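Long-range contact in MW1564 protein (Staphylococcus aureus, PDB 3NTV), which is a putative caffeoyl-CoA O-methyltransferase with a Rossmann-type fold, probably transferring a methyl group from S-adenosylmethionine to a hydroxyl of its substrate: residues E206-F218 / D222-G231. Residues are numbered along the deposited sequence; the frame is centred on the assembly and turned at random.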
loop_
_atom_site.group_PDB
_atom_site.type_symbol
_atom_site.label_atom_id
_atom_site.label_comp_id
_atom_site.label_asym_id
_atom_site.label_seq_id
_atom_site.Cartn_x
_atom_site.Cartn_y
_atom_site.Cartn_z
ATOM N N GLU A 206 0.128 17.552 -7.746
ATOM C CA GLU A 206 0.747 18.725 -7.119
ATOM C C GLU A 206 -0.240 19.433 -6.211
ATOM O O GLU A 206 0.133 19.870 -5.136
ATOM C CB GLU A 206 1.249 19.707 -8.194
ATOM C CG GLU A 206 2.414 19.199 -9.019
ATOM C CD GLU A 206 3.788 19.183 -8.366
ATOM O OE1 GLU A 206 4.683 18.503 -8.918
ATOM O OE2 GLU A 206 3.978 19.852 -7.324
ATOM N N TRP A 207 -1.495 19.565 -6.642
ATOM C CA TRP A 207 -2.514 20.241 -5.851
ATOM C C TRP A 207 -2.811 19.406 -4.578
ATOM O O TRP A 207 -2.937 19.960 -3.488
ATOM C CB TRP A 207 -3.764 20.415 -6.714
ATOM C CG TRP A 207 -4.961 20.920 -5.983
ATOM C CD1 TRP A 207 -5.301 22.221 -5.758
ATOM C CD2 TRP A 207 -6.011 20.124 -5.424
ATOM N NE1 TRP A 207 -6.494 22.286 -5.075
ATOM C CE2 TRP A 207 -6.966 21.010 -4.883
ATOM C CE3 TRP A 207 -6.256 18.737 -5.360
ATOM C CZ2 TRP A 207 -8.131 20.559 -4.252
ATOM C CZ3 TRP A 207 -7.418 18.293 -4.752
ATOM C CH2 TRP A 207 -8.329 19.196 -4.188
ATOM N N LEU A 208 -2.878 18.076 -4.730
ATOM C CA LEU A 208 -3.165 17.174 -3.609
ATOM C C LEU A 208 -2.132 17.254 -2.492
ATOM O O LEU A 208 -2.515 17.385 -1.327
ATOM C CB LEU A 208 -3.308 15.742 -4.115
ATOM C CG LEU A 208 -3.566 14.643 -3.065
ATOM C CD1 LEU A 208 -4.877 14.888 -2.344
ATOM C CD2 LEU A 208 -3.580 13.293 -3.746
ATOM N N ILE A 209 -0.839 17.188 -2.840
ATOM C CA ILE A 209 0.237 17.256 -1.851
ATOM C C ILE A 209 0.244 18.568 -1.064
ATOM O O ILE A 209 0.805 18.603 0.031
ATOM C CB ILE A 209 1.630 16.934 -2.436
ATOM C CG1 ILE A 209 2.082 17.958 -3.493
ATOM C CG2 ILE A 209 1.681 15.523 -2.957
ATOM C CD1 ILE A 209 3.576 17.899 -3.896
ATOM N N LYS A 210 -0.361 19.631 -1.630
ATOM C CA LYS A 210 -0.435 20.958 -1.014
ATOM C C LYS A 210 -1.679 21.196 -0.143
ATOM O O LYS A 210 -1.830 22.289 0.403
ATOM C CB LYS A 210 -0.244 22.079 -2.063
ATOM C CG LYS A 210 1.083 22.038 -2.834
ATOM C CD LYS A 210 2.333 22.136 -1.945
ATOM C CE LYS A 210 3.614 22.212 -2.745
ATOM N NZ LYS A 210 4.480 21.028 -2.516
ATOM N N GLN A 211 -2.559 20.185 0.005
ATOM C CA GLN A 211 -3.755 20.313 0.849
ATOM C C GLN A 211 -3.314 20.122 2.313
ATOM O O GLN A 211 -2.838 19.034 2.650
ATOM C CB GLN A 211 -4.850 19.294 0.441
ATOM C CG GLN A 211 -5.356 19.388 -1.014
ATOM C CD GLN A 211 -5.936 20.736 -1.369
ATOM O OE1 GLN A 211 -5.311 21.543 -2.065
ATOM N NE2 GLN A 211 -7.139 21.014 -0.891
ATOM N N PRO A 212 -3.383 21.156 3.195
ATOM C CA PRO A 212 -2.875 20.967 4.572
ATOM C C PRO A 212 -3.678 20.030 5.479
ATOM O O PRO A 212 -3.141 19.545 6.473
ATOM C CB PRO A 212 -2.796 22.394 5.132
ATOM C CG PRO A 212 -3.810 23.152 4.363
ATOM C CD PRO A 212 -3.871 22.539 2.985
ATOM N N GLY A 213 -4.932 19.773 5.138
ATOM C CA GLY A 213 -5.760 18.889 5.947
ATOM C C GLY A 213 -5.615 17.418 5.596
ATOM O O GLY A 213 -6.441 16.611 6.024
ATOM N N TYR A 214 -4.585 17.060 4.789
ATOM C CA TYR A 214 -4.355 15.680 4.316
ATOM C C TYR A 214 -2.915 15.249 4.395
ATOM O O TYR A 214 -2.022 16.038 4.096
ATOM C CB TYR A 214 -4.853 15.505 2.854
ATOM C CG TYR A 214 -6.357 15.611 2.737
ATOM C CD1 TYR A 214 -7.162 14.478 2.805
ATOM C CD2 TYR A 214 -6.985 16.853 2.657
ATOM C CE1 TYR A 214 -8.548 14.574 2.787
ATOM C CE2 TYR A 214 -8.375 16.961 2.665
ATOM C CZ TYR A 214 -9.152 15.818 2.713
ATOM O OH TYR A 214 -10.520 15.906 2.705
ATOM N N THR A 215 -2.692 13.970 4.738
ATOM C CA THR A 215 -1.373 13.341 4.730
ATOM C C THR A 215 -1.418 12.317 3.583
ATOM O O THR A 215 -2.208 11.361 3.672
ATOM C CB THR A 215 -1.051 12.776 6.112
ATOM O OG1 THR A 215 -1.055 13.861 7.049
ATOM C CG2 THR A 215 0.269 12.081 6.156
ATOM N N THR A 216 -0.609 12.531 2.523
ATOM C CA THR A 216 -0.621 11.694 1.303
ATOM C C THR A 216 0.656 10.949 1.000
ATOM O O THR A 216 1.756 11.488 1.148
ATOM C CB THR A 216 -1.031 12.569 0.077
ATOM O OG1 THR A 216 -2.314 13.136 0.327
ATOM C CG2 THR A 216 -1.053 11.804 -1.258
ATOM N N ASN A 217 0.517 9.715 0.476
ATOM C CA ASN A 217 1.649 8.984 -0.050
ATOM C C ASN A 217 1.277 8.413 -1.405
ATOM O O ASN A 217 0.102 8.099 -1.639
ATOM C CB ASN A 217 2.168 7.901 0.892
ATOM C CG ASN A 217 1.276 6.710 0.944
ATOM O OD1 ASN A 217 0.138 6.822 1.383
ATOM N ND2 ASN A 217 1.732 5.580 0.402
ATOM N N PHE A 218 2.266 8.264 -2.283
ATOM C CA PHE A 218 2.093 7.735 -3.633
ATOM C C PHE A 218 2.811 6.427 -3.813
ATOM O O PHE A 218 3.912 6.229 -3.276
ATOM C CB PHE A 218 2.582 8.739 -4.698
ATOM C CG PHE A 218 1.841 10.047 -4.712
ATOM C CD1 PHE A 218 0.826 10.280 -5.636
ATOM C CD2 PHE A 218 2.160 11.056 -3.813
ATOM C CE1 PHE A 218 0.184 11.516 -5.693
ATOM C CE2 PHE A 218 1.479 12.274 -3.837
ATOM C CZ PHE A 218 0.496 12.499 -4.781
ATOM N N ASP A 222 0.761 -0.681 -10.579
ATOM C CA ASP A 222 -0.283 -0.628 -11.607
ATOM C C ASP A 222 -0.309 0.761 -12.294
ATOM O O ASP A 222 0.722 1.187 -12.813
ATOM C CB ASP A 222 -1.646 -1.027 -10.960
ATOM C CG ASP A 222 -1.674 -2.446 -10.410
ATOM O OD1 ASP A 222 -1.096 -3.352 -11.058
ATOM O OD2 ASP A 222 -2.327 -2.665 -9.369
ATOM N N ASP A 223 -1.433 1.489 -12.226
ATOM C CA ASP A 223 -1.572 2.815 -12.840
ATOM C C ASP A 223 -1.139 3.956 -11.934
ATOM O O ASP A 223 -1.318 5.117 -12.306
ATOM C CB ASP A 223 -3.044 3.015 -13.227
ATOM C CG ASP A 223 -3.520 2.081 -14.309
ATOM O OD1 ASP A 223 -2.747 1.836 -15.254
ATOM O OD2 ASP A 223 -4.672 1.598 -14.208
ATOM N N GLY A 224 -0.631 3.626 -10.747
ATOM C CA GLY A 224 -0.240 4.618 -9.751
ATOM C C GLY A 224 -1.380 4.811 -8.760
ATOM O O GLY A 224 -2.544 4.900 -9.169
ATOM N N LEU A 225 -1.071 4.839 -7.453
ATOM C CA LEU A 225 -2.094 4.989 -6.422
ATOM C C LEU A 225 -1.660 5.993 -5.369
ATOM O O LEU A 225 -0.481 6.025 -5.014
ATOM C CB LEU A 225 -2.348 3.605 -5.758
ATOM C CG LEU A 225 -3.590 3.495 -4.847
ATOM C CD1 LEU A 225 -4.875 3.571 -5.664
ATOM C CD2 LEU A 225 -3.580 2.187 -4.070
ATOM N N ALA A 226 -2.574 6.838 -4.915
ATOM C CA ALA A 226 -2.284 7.734 -3.801
ATOM C C ALA A 226 -3.256 7.411 -2.694
ATOM O O ALA A 226 -4.421 7.039 -2.959
ATOM C CB ALA A 226 -2.391 9.193 -4.189
ATOM N N ILE A 227 -2.771 7.526 -1.456
ATOM C CA ILE A 227 -3.568 7.318 -0.264
ATOM C C ILE A 227 -3.457 8.586 0.549
ATOM O O ILE A 227 -2.331 8.977 0.912
ATOM C CB ILE A 227 -3.095 6.101 0.556
ATOM C CG1 ILE A 227 -3.188 4.790 -0.261
ATOM C CG2 ILE A 227 -3.838 6.003 1.917
ATOM C CD1 ILE A 227 -2.344 3.637 0.441
ATOM N N SER A 228 -4.615 9.196 0.861
ATOM C CA SER A 228 -4.684 10.442 1.622
ATOM C C SER A 228 -5.513 10.253 2.870
ATOM O O SER A 228 -6.663 9.840 2.787
ATOM C CB SER A 228 -5.282 11.572 0.779
ATOM O OG SER A 228 -4.586 11.784 -0.435
ATOM N N ILE A 229 -4.960 10.606 4.023
ATOM C CA ILE A 229 -5.677 10.522 5.298
ATOM C C ILE A 229 -6.154 11.929 5.634
ATOM O O ILE A 229 -5.320 12.837 5.710
ATOM C CB ILE A 229 -4.791 9.998 6.472
ATOM C CG1 ILE A 229 -4.169 8.615 6.160
ATOM C CG2 ILE A 229 -5.625 9.958 7.768
ATOM C CD1 ILE A 229 -3.127 8.113 7.246
ATOM N N LYS A 230 -7.451 12.100 5.883
ATOM C CA LYS A 230 -8.007 13.402 6.260
ATOM C C LYS A 230 -7.694 13.735 7.715
ATOM O O LYS A 230 -8.063 12.990 8.622
ATOM C CB LYS A 230 -9.518 13.422 6.017
ATOM C CG LYS A 230 -10.223 14.712 6.433
ATOM C CD LYS A 230 -11.606 14.779 5.825
ATOM C CE LYS A 230 -12.405 15.943 6.376
ATOM N NZ LYS A 230 -13.738 16.079 5.728
ATOM N N GLY A 231 -7.067 14.890 7.912
ATOM C CA GLY A 231 -6.738 15.409 9.238
ATOM C C GLY A 231 -7.796 16.365 9.754
ATOM O O GLY A 231 -8.968 16.280 9.368
HETATM O O HOH W 1 -8.917 17.874 6.801
HETATM O O HOH W 2 -3.946 13.869 7.998
#
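Tyr214, Ser228 and Ile227 bury the most surface where strand 214-218 pairs with strand 225-230. The axes run 165° apart, so the two strands, consecutive in the chain, form an antiparallel hairpin, and reciprocal backbone bonds at Thr215-Ile229 and Asn217-Ile227 fix the register, Ile227 N lying 2.9 Å from Asn217 O. The Tyr214 ring crosses Lys230 obliquely: CE1 lies 3.6 Å from Lys230 CB, and the hydroxyl OH 3.5 Å from Lys230 CD. With Lys230 CG anti to the backbone N (chi1 177°) and the chain extended beyond it, the aliphatic part runs past the phenol while NZ continues to the carbonyls of Leu166 and Thr163. Phe159 meets the Tyr214 ring edge-to-face.

On the same sheet face, Ser228 OG and Thr216 OG1 share a 2.8 Å hydrogen bond. Leu208, from the end of helix 192-209, covers this pair, its CD1 3.7 Å from Ser228 OG. Farther along, Ala226 CB touches Phe218 CD1 at 3.7 Å.

Across the sheet, Ile227 and Asn217 point the same way, side by side, with Ile227 CB 3.4 Å from Asn217 OD1. That oxygen accepts from Gln65 NE2 of the second subunit, and Met69 of that subunit packs on Ile227. The hairpin thus forms one edge of this chain's Rossmann-type sheet, with two chemically distinct faces: one pairs its buried hydroxyls beneath the chain's own helix, whereas the other offers an amide oxygen and aliphatic surface to the dimer partner.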